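Long-range contacts in selenium-binding protein (Sulfolobus tokodaii, PDB 2ECE), which is of unknown function but adopts a beta-propeller fold and may bind selenium: residues A[206-211]-A[224-229]; A[244-249]-A[292-297]; A[255-260]-A[324-329]; A[266-271]-A[280-285]; A[275-280]-A[297-302]. One frame throughout, in Å; residues are numbered along the deposited sequence.

Contact 1: A[206-211]-A[224-229]; sequences EWAVPN and DRYGNR
On one face of the Tyr226 ring sits the methyl of Ala208, a CH-pi contact with CB 3.8 Å from the ring centroid. The same ring turns its edge toward the five-membered ring of Trp207 in an offset edge-to-face pair, planes 64° apart, with Trp207 CD1 in the plane of the tyrosine. Gly227 N donates to Trp207 O at 3.0 Å, in the carbonyl plane. Glu206 reaches across with an extended chain. Its OE1 takes the backbone N of Arg229 at 3.1 Å, from above the carboxylate plane, and more weakly that of Asn228. OE2 makes a long salt bridge to Arg229 NH1 (3.7 Å) and a hydrogen bond to His231, while Arg229 NH2 pairs with Asp186. An alanine at Glu206 would probably leave the backbone at 227-229 less firmly held, since the hydrogen bonds from the Asn228 and Arg229 backbone N-H groups to OE1 would go. A buried carboxylate ties down the entry to strand 229-234 of its propeller blade, its charge probably stabilised by Arg229.

Contact 2: A[244-249]-A[292-297]; sequences LTLGEE and WNAEKV
Leu244 and Leu246 approach the methyl of Ala294 from strand 239-245 and the turn after it, each with CG anti to its own carbonyl carbon. From Leu244 the CB leads toward strand 291-304, and CD1 does the touching: it rests 3.6 Å from Ala294 CB and presses against the backbone, 3.4 Å from Asn293 C. Leu246 leaves its backbone at a different angle, but its CD2 also arrives at the methyl, 3.7 Å from Ala294 CB. One small side chain therefore receives two branched tips. Further along, the long side chains of Glu249 and Lys296 converge without direct contact; a water bridges them, donating to Glu249 OE2 at 2.8 Å and accepting from Lys296 NZ at 2.9 Å. Lys296 has its direct charged partner in Glu299. The contact joins two blades of the propeller: strand 239-245 is the last strand of one four-stranded sheet, whereas 291-304 belongs to the next. Trp292 stacks on Phe232 of the first blade, and Leu246 also touches Ile269 and Trp283 of the second.

Contact 3: A[255-260]-A[324-329]; sequences ELRPLH and TDIDIS
Charge dominates one end of this interface, where Glu255, Arg257, Asp325 and Asp327 form a salt-bridge network. Bent at chi2 (-70°), Arg257 grips Glu255 OE1 end-on with NH1 and NH2, both 2.9 Å away; NH1 uses the anti lone pair of that oxygen. Across the contact, Arg257 NH2 meets Asp325 OD1 at 3.1 Å, the guanidinium and carboxylate planes 62° apart, and NE makes a weak bond to Asp327 OD1. A glycine at Arg257 would probably leave these three carboxylates to repel one another, as Glu255 OE1 and Asp325 OD1 are only 3.9 Å apart. Among the hydrogen bonds, His260 NE2 donates to Ile328 O at 2.8 Å, approaching from above the carbonyl plane. One water joins Glu255 OE2 to Thr324 O, another Arg257 NH2 to Asp325 OD2, which also accepts from Leu386 N. The apolar part is carried by Ile328, whose CD1 lies 3.8 Å from Leu259 CD2, and by Ile326, sliding past the aliphatic stem of Arg257. The axes of strands 255-258 and 326-328, the first strands of successive propeller blades, approach to 7.2 Å and run 12° from parallel near the centre of the chain; Phe268 of strand 266-274 packs against Ile328.

Contact 4: A[266-271]-A[280-285]; sequences MGFINM and SSIWLW
A beta hairpin, strands 266-274 and 280-288, supplies this antiparallel pair from the middle of a propeller blade. Gly267 with Trp285, Ile269 with Trp283 and Met271 with Ser281 are the hydrogen-bonded pairs; Trp283 N to Ile269 O is nearly straight, 174° at the hydrogen. The side chain to follow is Trp285. With chi1 at 43°, its CG takes the crowded position between backbone N and carbonyl carbon, and from CB the indole folds back over the partner strand. CG and CD1 come over Gly267 O, with CD1 at 3.2 Å. Farther round, CE2 and CZ2 lie against Gly267 CA, which makes a CH-pi contact with the six-membered ring, while CZ3 and CH2 reach the carbonyl carbon of Met266. A CB on Gly267 would collide with CZ2, so the glycine is what lets the indole lie flat there. On the face carrying Phe268, Leu284 CD1 sits over the phenyl ring, 4.0 Å from its centroid; on the other, Met271 CG meets Trp283 CD1 at 3.6 Å. The indole N-H of Trp285 ends on the backbone: NE1 donates to Phe268 O at 3.2 Å, from above the carbonyl plane.

Contact 5: A[275-280]-A[297-302]; sequences LKDLSS and VIEIPA
Ser279 holds the key torsion: at chi1 67° its OG stands between the backbone N and the carbonyl carbon, the crowded position, and from there it donates to Asp277 OD1 at 3.0 Å. The same OD1 accepts Ser279 N at 3.2 Å, which makes 277-279 an Asx turn. Asp277 is set for this by its own chi1 of 57°, and both donors meet OD1 from above the carboxylate plane. Leu278 takes up a left-handed backbone conformation (phi 65°) at the middle of the turn, and its CB lies 4.2 Å from Ala302 CB. A water bridges the backbones here, from Asp277 O to Ala302 N. With the loop turned this way, Ser279 CB lies 3.1 Å from Ile300 O. On strand 291-304, Glu299 has CG anti to the backbone N and runs out extended, CG passing alongside Ser280 O. The backbone anchor is the hydrogen-bonded antiparallel pair Ser280 and Ile300: Ile300 N donates to Ser280 O at 2.9 Å, and Ser280 N to Ile300 O, tying the hairpin's connecting loop to strand 291-304 of the same propeller blade. Val297 and Ile298 both face Ile282, a classic beta bulge. Asp277 OD2 and Glu299 OE2 would probably repel each other at 4.2 Å, yet one water donates to both carboxylates and Glu299 OE1 pairs with Lys296, so that water and the lysine probably ease the like charges.

Contact 1 comes first and closes before the others open; it lies between two strands of the blade ending with 239-245. The other four involve the next blade, built on 250-258, 266-274, 280-288 and 291-304. Contact 4, that blade's central hairpin, falls within the spans of contacts 2 and 3, while contact 5, sharing Ser280 with it, alternates with contacts 2 and 4. Contact 2 looks to the preceding blade, contact 3 to the following one. Centres of contacts 2 and 4 are about 8 Å apart, those of 3 and 4 about 9 Å, those of 1 and 3 about 20 Å. Together they trace how one propeller blade is assembled and wedged between its two neighbours.

Contact 1: A[206-211]-A[224-229]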
# COMPACT_ATOMS: atom_id res chain seq x y z
N GLU A 206 9.12 5.86 -6.87
CA GLU A 206 10.50 5.66 -6.43
C GLU A 206 10.74 5.86 -4.93
O GLU A 206 10.38 6.89 -4.37
CB GLU A 206 11.45 6.63 -7.16
CG GLU A 206 11.35 6.72 -8.68
CD GLU A 206 12.33 7.75 -9.23
OE1 GLU A 206 12.65 8.70 -8.50
OE2 GLU A 206 12.78 7.62 -10.40
N TRP A 207 11.36 4.86 -4.31
CA TRP A 207 11.70 4.96 -2.90
C TRP A 207 13.23 4.99 -2.88
O TRP A 207 13.82 6.06 -2.98
CB TRP A 207 11.16 3.76 -2.12
CG TRP A 207 11.29 3.89 -0.62
CD1 TRP A 207 11.35 5.05 0.11
CD2 TRP A 207 11.26 2.82 0.34
NE1 TRP A 207 11.36 4.76 1.45
CE2 TRP A 207 11.31 3.41 1.62
CE3 TRP A 207 11.21 1.42 0.23
CZ2 TRP A 207 11.29 2.65 2.80
CZ3 TRP A 207 11.19 0.66 1.40
CH2 TRP A 207 11.24 1.28 2.67
N ALA A 208 13.85 3.82 -2.78
CA ALA A 208 15.31 3.69 -2.77
C ALA A 208 15.61 2.21 -2.95
O ALA A 208 14.71 1.39 -2.79
CB ALA A 208 15.88 4.20 -1.45
N VAL A 209 16.85 1.86 -3.27
CA VAL A 209 17.19 0.45 -3.46
C VAL A 209 17.34 -0.26 -2.11
O VAL A 209 17.48 0.39 -1.08
CB VAL A 209 18.51 0.27 -4.25
CG1 VAL A 209 18.41 0.97 -5.60
CG2 VAL A 209 19.69 0.79 -3.45
N PRO A 210 17.27 -1.60 -2.11
CA PRO A 210 17.40 -2.40 -0.89
C PRO A 210 18.60 -2.03 -0.02
O PRO A 210 18.46 -1.82 1.18
CB PRO A 210 17.49 -3.82 -1.42
CG PRO A 210 16.57 -3.76 -2.60
CD PRO A 210 16.99 -2.47 -3.27
N ASN A 211 19.77 -1.95 -0.64
CA ASN A 211 20.97 -1.62 0.11
C ASN A 211 20.92 -0.25 0.78
O ASN A 211 21.76 0.06 1.62
CB ASN A 211 22.21 -1.75 -0.79
CG ASN A 211 22.48 -3.20 -1.18
OD1 ASN A 211 22.04 -4.12 -0.49
ND2 ASN A 211 23.20 -3.40 -2.28
N ASP A 224 20.91 12.05 -2.20
CA ASP A 224 21.34 11.30 -3.38
C ASP A 224 20.83 9.87 -3.54
O ASP A 224 20.97 9.30 -4.62
CB ASP A 224 22.88 11.25 -3.43
CG ASP A 224 23.51 12.61 -3.25
OD1 ASP A 224 23.03 13.58 -3.89
OD2 ASP A 224 24.48 12.71 -2.48
N ARG A 225 20.22 9.29 -2.51
CA ARG A 225 19.77 7.91 -2.64
C ARG A 225 18.27 7.65 -2.68
O ARG A 225 17.85 6.51 -2.90
CB ARG A 225 20.42 7.06 -1.55
CG ARG A 225 21.92 7.27 -1.48
CD ARG A 225 22.63 6.23 -0.63
NE ARG A 225 24.03 6.59 -0.42
CZ ARG A 225 24.96 5.76 0.03
NH1 ARG A 225 24.64 4.51 0.32
NH2 ARG A 225 26.20 6.19 0.19
N TYR A 226 17.45 8.68 -2.46
CA TYR A 226 16.01 8.50 -2.50
C TYR A 226 15.44 9.23 -3.71
O TYR A 226 15.97 10.25 -4.14
CB TYR A 226 15.39 9.00 -1.19
CG TYR A 226 15.61 8.04 -0.03
CD1 TYR A 226 14.65 7.08 0.30
CD2 TYR A 226 16.80 8.06 0.70
CE1 TYR A 226 14.86 6.16 1.32
CE2 TYR A 226 17.02 7.14 1.73
CZ TYR A 226 16.05 6.19 2.03
OH TYR A 226 16.26 5.28 3.04
N GLY A 227 14.36 8.70 -4.28
CA GLY A 227 13.79 9.31 -5.47
C GLY A 227 12.63 10.26 -5.27
O GLY A 227 12.08 10.37 -4.17
N ASN A 228 12.25 10.94 -6.34
CA ASN A 228 11.14 11.88 -6.30
C ASN A 228 10.46 12.02 -7.65
O ASN A 228 9.86 13.05 -7.95
CB ASN A 228 11.61 13.25 -5.81
CG ASN A 228 12.66 13.88 -6.71
OD1 ASN A 228 13.06 15.03 -6.50
ND2 ASN A 228 13.11 13.13 -7.71
N ARG A 229 10.53 10.96 -8.47
CA ARG A 229 9.92 10.98 -9.79
C ARG A 229 8.80 9.96 -9.97
O ARG A 229 8.79 8.92 -9.31
CB ARG A 229 10.99 10.67 -10.86
CG ARG A 229 12.29 11.43 -10.70
CD ARG A 229 13.42 10.67 -11.40
NE ARG A 229 13.37 10.76 -12.85
CZ ARG A 229 14.04 9.96 -13.67
NH1 ARG A 229 14.81 9.00 -13.19
NH2 ARG A 229 13.95 10.13 -14.98
O HOH W 1 18.85 4.13 -3.17

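Contact 2: A[244-249]-A[292-297]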
# COMPACT_ATOMS: atom_id res chain seq x y z
N LEU A 244 8.10 12.73 -14.42
CA LEU A 244 7.96 14.07 -13.85
C LEU A 244 8.56 14.04 -12.45
O LEU A 244 8.48 13.04 -11.75
CB LEU A 244 6.48 14.47 -13.77
CG LEU A 244 5.74 14.75 -15.07
CD1 LEU A 244 4.24 14.89 -14.79
CD2 LEU A 244 6.29 16.02 -15.71
N THR A 245 9.19 15.15 -12.07
CA THR A 245 9.79 15.25 -10.75
C THR A 245 8.78 15.96 -9.85
O THR A 245 8.27 17.02 -10.21
CB THR A 245 11.11 16.03 -10.83
OG1 THR A 245 12.05 15.25 -11.57
CG2 THR A 245 11.67 16.30 -9.45
N LEU A 246 8.49 15.37 -8.70
CA LEU A 246 7.51 15.94 -7.77
C LEU A 246 8.16 16.84 -6.71
O LEU A 246 8.08 16.55 -5.51
CB LEU A 246 6.74 14.80 -7.10
CG LEU A 246 6.19 13.81 -8.14
CD1 LEU A 246 5.53 12.63 -7.46
CD2 LEU A 246 5.21 14.53 -9.06
N GLY A 247 8.77 17.92 -7.17
CA GLY A 247 9.42 18.85 -6.26
C GLY A 247 10.89 18.49 -6.10
O GLY A 247 11.22 17.44 -5.54
N GLU A 248 11.78 19.36 -6.59
CA GLU A 248 13.22 19.11 -6.49
C GLU A 248 13.66 18.76 -5.08
O GLU A 248 14.57 17.96 -4.88
CB GLU A 248 14.03 20.33 -6.94
CG GLU A 248 14.33 20.45 -8.43
CD GLU A 248 15.15 21.70 -8.73
OE1 GLU A 248 14.98 22.70 -8.00
OE2 GLU A 248 15.94 21.70 -9.70
N GLU A 249 13.00 19.36 -4.08
CA GLU A 249 13.37 19.13 -2.69
C GLU A 249 12.66 17.99 -1.97
O GLU A 249 12.97 17.71 -0.81
CB GLU A 249 13.18 20.42 -1.88
CG GLU A 249 11.75 20.64 -1.39
CD GLU A 249 10.80 21.14 -2.47
OE1 GLU A 249 11.11 21.02 -3.67
OE2 GLU A 249 9.73 21.66 -2.10
N TRP A 292 1.51 14.75 -19.93
CA TRP A 292 1.29 14.29 -18.56
C TRP A 292 1.73 15.45 -17.68
O TRP A 292 2.73 16.11 -17.95
CB TRP A 292 2.13 13.04 -18.25
CG TRP A 292 1.44 11.76 -18.64
CD1 TRP A 292 1.78 10.93 -19.68
CD2 TRP A 292 0.27 11.20 -18.04
NE1 TRP A 292 0.88 9.90 -19.76
CE2 TRP A 292 -0.06 10.03 -18.77
CE3 TRP A 292 -0.55 11.57 -16.96
CZ2 TRP A 292 -1.17 9.24 -18.46
CZ3 TRP A 292 -1.65 10.78 -16.65
CH2 TRP A 292 -1.95 9.62 -17.39
N ASN A 293 0.96 15.73 -16.63
CA ASN A 293 1.28 16.84 -15.73
C ASN A 293 1.21 16.36 -14.29
O ASN A 293 0.67 15.30 -14.00
CB ASN A 293 0.28 17.97 -15.92
CG ASN A 293 0.06 18.31 -17.38
OD1 ASN A 293 0.74 19.17 -17.95
ND2 ASN A 293 -0.88 17.61 -18.01
N ALA A 294 1.75 17.17 -13.38
CA ALA A 294 1.75 16.85 -11.96
C ALA A 294 1.82 18.14 -11.16
O ALA A 294 2.70 18.97 -11.38
CB ALA A 294 2.93 15.95 -11.62
N GLU A 295 0.88 18.31 -10.23
CA GLU A 295 0.81 19.50 -9.40
C GLU A 295 0.61 19.15 -7.93
O GLU A 295 -0.10 18.20 -7.60
CB GLU A 295 -0.34 20.40 -9.87
CG GLU A 295 0.01 21.30 -11.04
CD GLU A 295 -1.22 21.89 -11.69
OE1 GLU A 295 -2.23 22.10 -10.97
OE2 GLU A 295 -1.18 22.15 -12.91
N LYS A 296 1.22 19.94 -7.05
CA LYS A 296 1.08 19.72 -5.62
C LYS A 296 -0.29 20.25 -5.21
O LYS A 296 -0.61 21.42 -5.46
CB LYS A 296 2.19 20.45 -4.85
CG LYS A 296 2.12 20.26 -3.34
CD LYS A 296 3.44 20.65 -2.65
CE LYS A 296 3.79 22.12 -2.84
NZ LYS A 296 5.03 22.48 -2.08
N VAL A 297 -1.11 19.40 -4.60
CA VAL A 297 -2.45 19.82 -4.20
C VAL A 297 -2.67 19.84 -2.69
O VAL A 297 -3.64 20.44 -2.21
CB VAL A 297 -3.52 18.94 -4.87
CG1 VAL A 297 -3.50 19.17 -6.37
CG2 VAL A 297 -3.27 17.47 -4.56
O HOH W 2 7.23 20.76 -2.91

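Contact 3: A[255-260]-A[324-329]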
# COMPACT_ATOMS: atom_id res chain seq x y z
N GLU A 255 3.16 5.68 -2.74
CA GLU A 255 1.88 5.16 -3.20
C GLU A 255 1.15 5.85 -4.32
O GLU A 255 0.82 7.05 -4.23
CB GLU A 255 0.91 5.00 -2.00
CG GLU A 255 1.40 4.13 -0.83
CD GLU A 255 1.58 2.66 -1.18
OE1 GLU A 255 0.83 2.15 -2.03
OE2 GLU A 255 2.47 2.01 -0.59
N LEU A 256 0.86 5.06 -5.35
CA LEU A 256 0.21 5.58 -6.57
C LEU A 256 -1.25 5.22 -6.61
O LEU A 256 -1.59 4.04 -6.54
CB LEU A 256 0.91 5.03 -7.83
CG LEU A 256 2.22 5.70 -8.23
CD1 LEU A 256 3.01 4.81 -9.17
CD2 LEU A 256 1.90 7.04 -8.88
N ARG A 257 -2.12 6.21 -6.73
CA ARG A 257 -3.54 5.92 -6.74
C ARG A 257 -4.32 6.60 -7.86
O ARG A 257 -4.73 7.75 -7.75
CB ARG A 257 -4.16 6.32 -5.39
CG ARG A 257 -3.59 5.58 -4.18
CD ARG A 257 -4.00 4.09 -4.14
NE ARG A 257 -3.56 3.45 -2.90
CZ ARG A 257 -2.33 2.98 -2.69
NH1 ARG A 257 -1.41 3.05 -3.63
NH2 ARG A 257 -2.03 2.46 -1.51
N PRO A 258 -4.49 5.89 -8.99
CA PRO A 258 -5.24 6.44 -10.13
C PRO A 258 -6.69 6.57 -9.65
O PRO A 258 -7.10 5.85 -8.73
CB PRO A 258 -5.13 5.34 -11.18
CG PRO A 258 -3.85 4.61 -10.81
CD PRO A 258 -3.92 4.57 -9.31
N LEU A 259 -7.48 7.48 -10.23
CA LEU A 259 -8.88 7.54 -9.83
C LEU A 259 -9.46 6.21 -10.33
O LEU A 259 -8.94 5.63 -11.30
CB LEU A 259 -9.61 8.72 -10.47
CG LEU A 259 -9.29 10.12 -9.91
CD1 LEU A 259 -10.38 11.10 -10.35
CD2 LEU A 259 -9.21 10.08 -8.40
N HIS A 260 -10.50 5.72 -9.68
CA HIS A 260 -11.10 4.45 -10.06
C HIS A 260 -11.83 4.47 -11.41
O HIS A 260 -11.84 3.47 -12.13
CB HIS A 260 -12.02 3.98 -8.94
CG HIS A 260 -11.31 3.80 -7.63
ND1 HIS A 260 -10.50 2.72 -7.36
CD2 HIS A 260 -11.26 4.59 -6.53
CE1 HIS A 260 -9.98 2.86 -6.15
NE2 HIS A 260 -10.42 3.99 -5.63
N THR A 324 2.74 8.36 4.69
CA THR A 324 3.25 7.16 4.03
C THR A 324 2.27 6.38 3.15
O THR A 324 2.69 5.61 2.28
CB THR A 324 3.84 6.19 5.06
OG1 THR A 324 2.86 5.92 6.07
CG2 THR A 324 5.09 6.78 5.71
N ASP A 325 0.97 6.56 3.37
CA ASP A 325 -0.03 5.87 2.56
C ASP A 325 -1.22 6.76 2.21
O ASP A 325 -1.55 7.69 2.94
CB ASP A 325 -0.53 4.60 3.27
CG ASP A 325 -1.36 3.70 2.35
OD1 ASP A 325 -0.92 3.47 1.21
OD2 ASP A 325 -2.44 3.22 2.76
N ILE A 326 -1.84 6.46 1.07
CA ILE A 326 -3.03 7.18 0.61
C ILE A 326 -3.96 6.15 -0.03
O ILE A 326 -3.51 5.10 -0.49
CB ILE A 326 -2.70 8.27 -0.45
CG1 ILE A 326 -1.91 7.66 -1.61
CG2 ILE A 326 -1.96 9.42 0.19
CD1 ILE A 326 -1.85 8.55 -2.85
N ASP A 327 -5.25 6.46 -0.04
CA ASP A 327 -6.23 5.55 -0.62
C ASP A 327 -7.47 6.37 -0.98
O ASP A 327 -7.85 7.27 -0.24
CB ASP A 327 -6.57 4.45 0.39
CG ASP A 327 -6.96 3.15 -0.28
OD1 ASP A 327 -6.67 2.97 -1.48
OD2 ASP A 327 -7.55 2.29 0.41
N ILE A 328 -8.08 6.06 -2.12
CA ILE A 328 -9.25 6.78 -2.59
C ILE A 328 -10.51 5.92 -2.54
O ILE A 328 -10.49 4.74 -2.91
CB ILE A 328 -9.05 7.24 -4.06
CG1 ILE A 328 -7.75 8.04 -4.17
CG2 ILE A 328 -10.24 8.05 -4.53
CD1 ILE A 328 -7.35 8.33 -5.61
N SER A 329 -11.62 6.50 -2.09
CA SER A 329 -12.88 5.75 -2.04
C SER A 329 -13.32 5.44 -3.48
O SER A 329 -12.96 6.18 -4.40
CB SER A 329 -13.97 6.54 -1.31
OG SER A 329 -14.13 7.83 -1.86
O HOH W 3 3.69 2.90 1.51
O HOH W 4 -3.89 1.84 0.90

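Contact 4: A[266-271]-A[280-285]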
# COMPACT_ATOMS: atom_id res chain seq x y z
N MET A 266 -6.05 10.56 -14.35
CA MET A 266 -5.37 11.20 -13.25
C MET A 266 -5.38 10.31 -12.02
O MET A 266 -6.05 9.28 -11.97
CB MET A 266 -6.04 12.53 -12.93
CG MET A 266 -7.54 12.42 -12.66
SD MET A 266 -8.24 14.02 -12.18
CE MET A 266 -8.16 14.88 -13.76
N GLY A 267 -4.63 10.76 -11.02
CA GLY A 267 -4.52 10.05 -9.77
C GLY A 267 -3.60 10.81 -8.84
O GLY A 267 -3.09 11.88 -9.21
N PHE A 268 -3.38 10.28 -7.65
CA PHE A 268 -2.53 10.92 -6.66
C PHE A 268 -1.31 10.10 -6.27
O PHE A 268 -1.19 8.92 -6.61
CB PHE A 268 -3.32 11.22 -5.38
CG PHE A 268 -4.52 12.10 -5.59
CD1 PHE A 268 -5.74 11.56 -6.00
CD2 PHE A 268 -4.43 13.48 -5.36
CE1 PHE A 268 -6.85 12.38 -6.19
CE2 PHE A 268 -5.54 14.31 -5.55
CZ PHE A 268 -6.76 13.76 -5.97
N ILE A 269 -0.39 10.77 -5.57
CA ILE A 269 0.82 10.14 -5.04
C ILE A 269 1.32 11.00 -3.89
O ILE A 269 1.21 12.23 -3.92
CB ILE A 269 1.94 10.01 -6.10
CG1 ILE A 269 3.12 9.23 -5.48
CG2 ILE A 269 2.43 11.37 -6.55
CD1 ILE A 269 4.23 8.88 -6.47
N ASN A 270 1.86 10.34 -2.88
CA ASN A 270 2.39 11.04 -1.72
C ASN A 270 3.91 11.14 -1.75
O ASN A 270 4.61 10.18 -2.12
CB ASN A 270 1.94 10.34 -0.43
CG ASN A 270 2.40 8.88 -0.36
OD1 ASN A 270 2.16 8.09 -1.28
ND2 ASN A 270 3.03 8.51 0.74
N MET A 271 4.42 12.32 -1.40
CA MET A 271 5.85 12.56 -1.29
C MET A 271 5.99 12.64 0.21
O MET A 271 5.44 13.54 0.84
CB MET A 271 6.24 13.90 -1.93
CG MET A 271 6.30 13.88 -3.45
SD MET A 271 7.21 12.46 -4.12
CE MET A 271 8.85 12.72 -3.46
N SER A 280 5.15 17.00 4.18
CA SER A 280 4.71 15.93 3.28
C SER A 280 3.82 16.63 2.27
O SER A 280 3.25 17.69 2.57
CB SER A 280 3.91 14.86 4.03
OG SER A 280 4.76 14.03 4.81
N SER A 281 3.70 16.08 1.08
CA SER A 281 2.85 16.69 0.08
C SER A 281 2.19 15.63 -0.79
O SER A 281 2.75 14.55 -1.00
CB SER A 281 3.65 17.66 -0.80
OG SER A 281 4.81 17.05 -1.33
N ILE A 282 0.98 15.94 -1.24
CA ILE A 282 0.24 15.04 -2.11
C ILE A 282 0.23 15.70 -3.48
O ILE A 282 -0.02 16.90 -3.60
CB ILE A 282 -1.21 14.85 -1.63
CG1 ILE A 282 -1.20 14.24 -0.22
CG2 ILE A 282 -1.97 13.98 -2.60
CD1 ILE A 282 -0.38 12.96 -0.11
N TRP A 283 0.52 14.91 -4.51
CA TRP A 283 0.57 15.44 -5.85
C TRP A 283 -0.46 14.78 -6.76
O TRP A 283 -0.69 13.58 -6.67
CB TRP A 283 1.97 15.24 -6.44
CG TRP A 283 3.02 16.06 -5.76
CD1 TRP A 283 3.48 15.94 -4.48
CD2 TRP A 283 3.77 17.14 -6.35
NE1 TRP A 283 4.46 16.86 -4.23
CE2 TRP A 283 4.66 17.61 -5.36
CE3 TRP A 283 3.77 17.75 -7.61
CZ2 TRP A 283 5.55 18.67 -5.60
CZ3 TRP A 283 4.65 18.80 -7.85
CH2 TRP A 283 5.53 19.25 -6.84
N LEU A 284 -1.06 15.59 -7.62
CA LEU A 284 -2.05 15.11 -8.57
C LEU A 284 -1.39 15.02 -9.94
O LEU A 284 -0.93 16.03 -10.48
CB LEU A 284 -3.23 16.10 -8.65
CG LEU A 284 -4.31 15.86 -9.71
CD1 LEU A 284 -5.07 14.59 -9.39
CD2 LEU A 284 -5.28 17.05 -9.75
N TRP A 285 -1.32 13.82 -10.50
CA TRP A 285 -0.75 13.65 -11.83
C TRP A 285 -1.96 13.51 -12.74
O TRP A 285 -2.93 12.85 -12.39
CB TRP A 285 0.16 12.41 -11.91
CG TRP A 285 -0.36 11.16 -11.24
CD1 TRP A 285 -0.19 10.80 -9.92
CD2 TRP A 285 -1.07 10.08 -11.86
NE1 TRP A 285 -0.74 9.56 -9.69
CE2 TRP A 285 -1.29 9.10 -10.86
CE3 TRP A 285 -1.53 9.84 -13.16
CZ2 TRP A 285 -1.96 7.89 -11.13
CZ3 TRP A 285 -2.20 8.65 -13.42
CH2 TRP A 285 -2.40 7.69 -12.41

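Contact 5: A[275-280]-A[297-302]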
# COMPACT_ATOMS: atom_id res chain seq x y z
N LEU A 275 13.10 18.04 1.89
CA LEU A 275 14.42 18.30 2.45
C LEU A 275 14.53 19.74 2.94
O LEU A 275 15.50 20.10 3.60
CB LEU A 275 15.51 18.03 1.41
CG LEU A 275 15.69 16.58 0.94
CD1 LEU A 275 16.88 16.50 0.02
CD2 LEU A 275 15.88 15.67 2.14
N LYS A 276 13.54 20.57 2.61
CA LYS A 276 13.54 21.97 3.02
C LYS A 276 12.92 22.20 4.40
O LYS A 276 13.48 22.93 5.22
CB LYS A 276 12.80 22.84 2.00
CG LYS A 276 12.70 24.31 2.40
CD LYS A 276 11.61 25.05 1.63
CE LYS A 276 11.52 26.52 2.06
NZ LYS A 276 10.33 27.23 1.49
N ASP A 277 11.77 21.59 4.65
CA ASP A 277 11.09 21.77 5.92
C ASP A 277 10.42 20.54 6.51
O ASP A 277 9.58 20.65 7.39
CB ASP A 277 10.06 22.90 5.80
CG ASP A 277 9.04 22.63 4.72
OD1 ASP A 277 9.07 21.52 4.13
OD2 ASP A 277 8.20 23.52 4.45
N LEU A 278 10.78 19.36 6.01
CA LEU A 278 10.22 18.10 6.51
C LEU A 278 8.72 17.91 6.29
O LEU A 278 8.12 17.03 6.90
CB LEU A 278 10.49 17.97 8.02
CG LEU A 278 11.93 17.90 8.53
CD1 LEU A 278 11.93 18.02 10.04
CD2 LEU A 278 12.57 16.59 8.09
N SER A 279 8.11 18.72 5.43
CA SER A 279 6.68 18.58 5.17
C SER A 279 6.41 17.42 4.23
O SER A 279 7.32 16.90 3.57
CB SER A 279 6.13 19.86 4.55
OG SER A 279 6.66 20.06 3.25
N SER A 280 5.15 17.00 4.18
CA SER A 280 4.71 15.93 3.28
C SER A 280 3.82 16.63 2.27
O SER A 280 3.25 17.69 2.57
CB SER A 280 3.91 14.86 4.03
OG SER A 280 4.76 14.03 4.81
N VAL A 297 -1.11 19.40 -4.60
CA VAL A 297 -2.45 19.82 -4.20
C VAL A 297 -2.67 19.84 -2.69
O VAL A 297 -3.64 20.44 -2.21
CB VAL A 297 -3.52 18.94 -4.87
CG1 VAL A 297 -3.50 19.17 -6.37
CG2 VAL A 297 -3.27 17.47 -4.56
N ILE A 298 -1.79 19.18 -1.95
CA ILE A 298 -1.88 19.14 -0.49
C ILE A 298 -0.48 19.19 0.10
O ILE A 298 0.43 18.51 -0.37
CB ILE A 298 -2.54 17.84 0.03
CG1 ILE A 298 -3.99 17.73 -0.44
CG2 ILE A 298 -2.51 17.83 1.56
CD1 ILE A 298 -4.63 16.39 -0.09
N GLU A 299 -0.30 20.01 1.14
CA GLU A 299 0.99 20.10 1.80
C GLU A 299 0.72 20.17 3.29
O GLU A 299 -0.07 20.99 3.75
CB GLU A 299 1.76 21.35 1.35
CG GLU A 299 3.19 21.40 1.89
CD GLU A 299 3.96 22.63 1.44
OE1 GLU A 299 3.95 22.94 0.23
OE2 GLU A 299 4.59 23.29 2.29
N ILE A 300 1.37 19.27 4.03
CA ILE A 300 1.20 19.22 5.47
C ILE A 300 2.53 19.52 6.13
O ILE A 300 3.52 18.84 5.88
CB ILE A 300 0.70 17.83 5.92
CG1 ILE A 300 -0.65 17.52 5.25
CG2 ILE A 300 0.57 17.78 7.44
CD1 ILE A 300 -1.17 16.13 5.51
N PRO A 301 2.58 20.57 6.97
CA PRO A 301 3.82 20.95 7.66
C PRO A 301 4.14 20.10 8.89
O PRO A 301 3.26 19.45 9.46
CB PRO A 301 3.56 22.41 8.02
CG PRO A 301 2.10 22.38 8.37
CD PRO A 301 1.52 21.56 7.22
N ALA A 302 5.40 20.11 9.28
CA ALA A 302 5.84 19.37 10.46
C ALA A 302 5.33 20.12 11.69
O ALA A 302 5.06 21.32 11.62
CB ALA A 302 7.36 19.28 10.48
O HOH W 5 7.08 21.66 7.58
O HOH W 6 5.48 23.20 5.00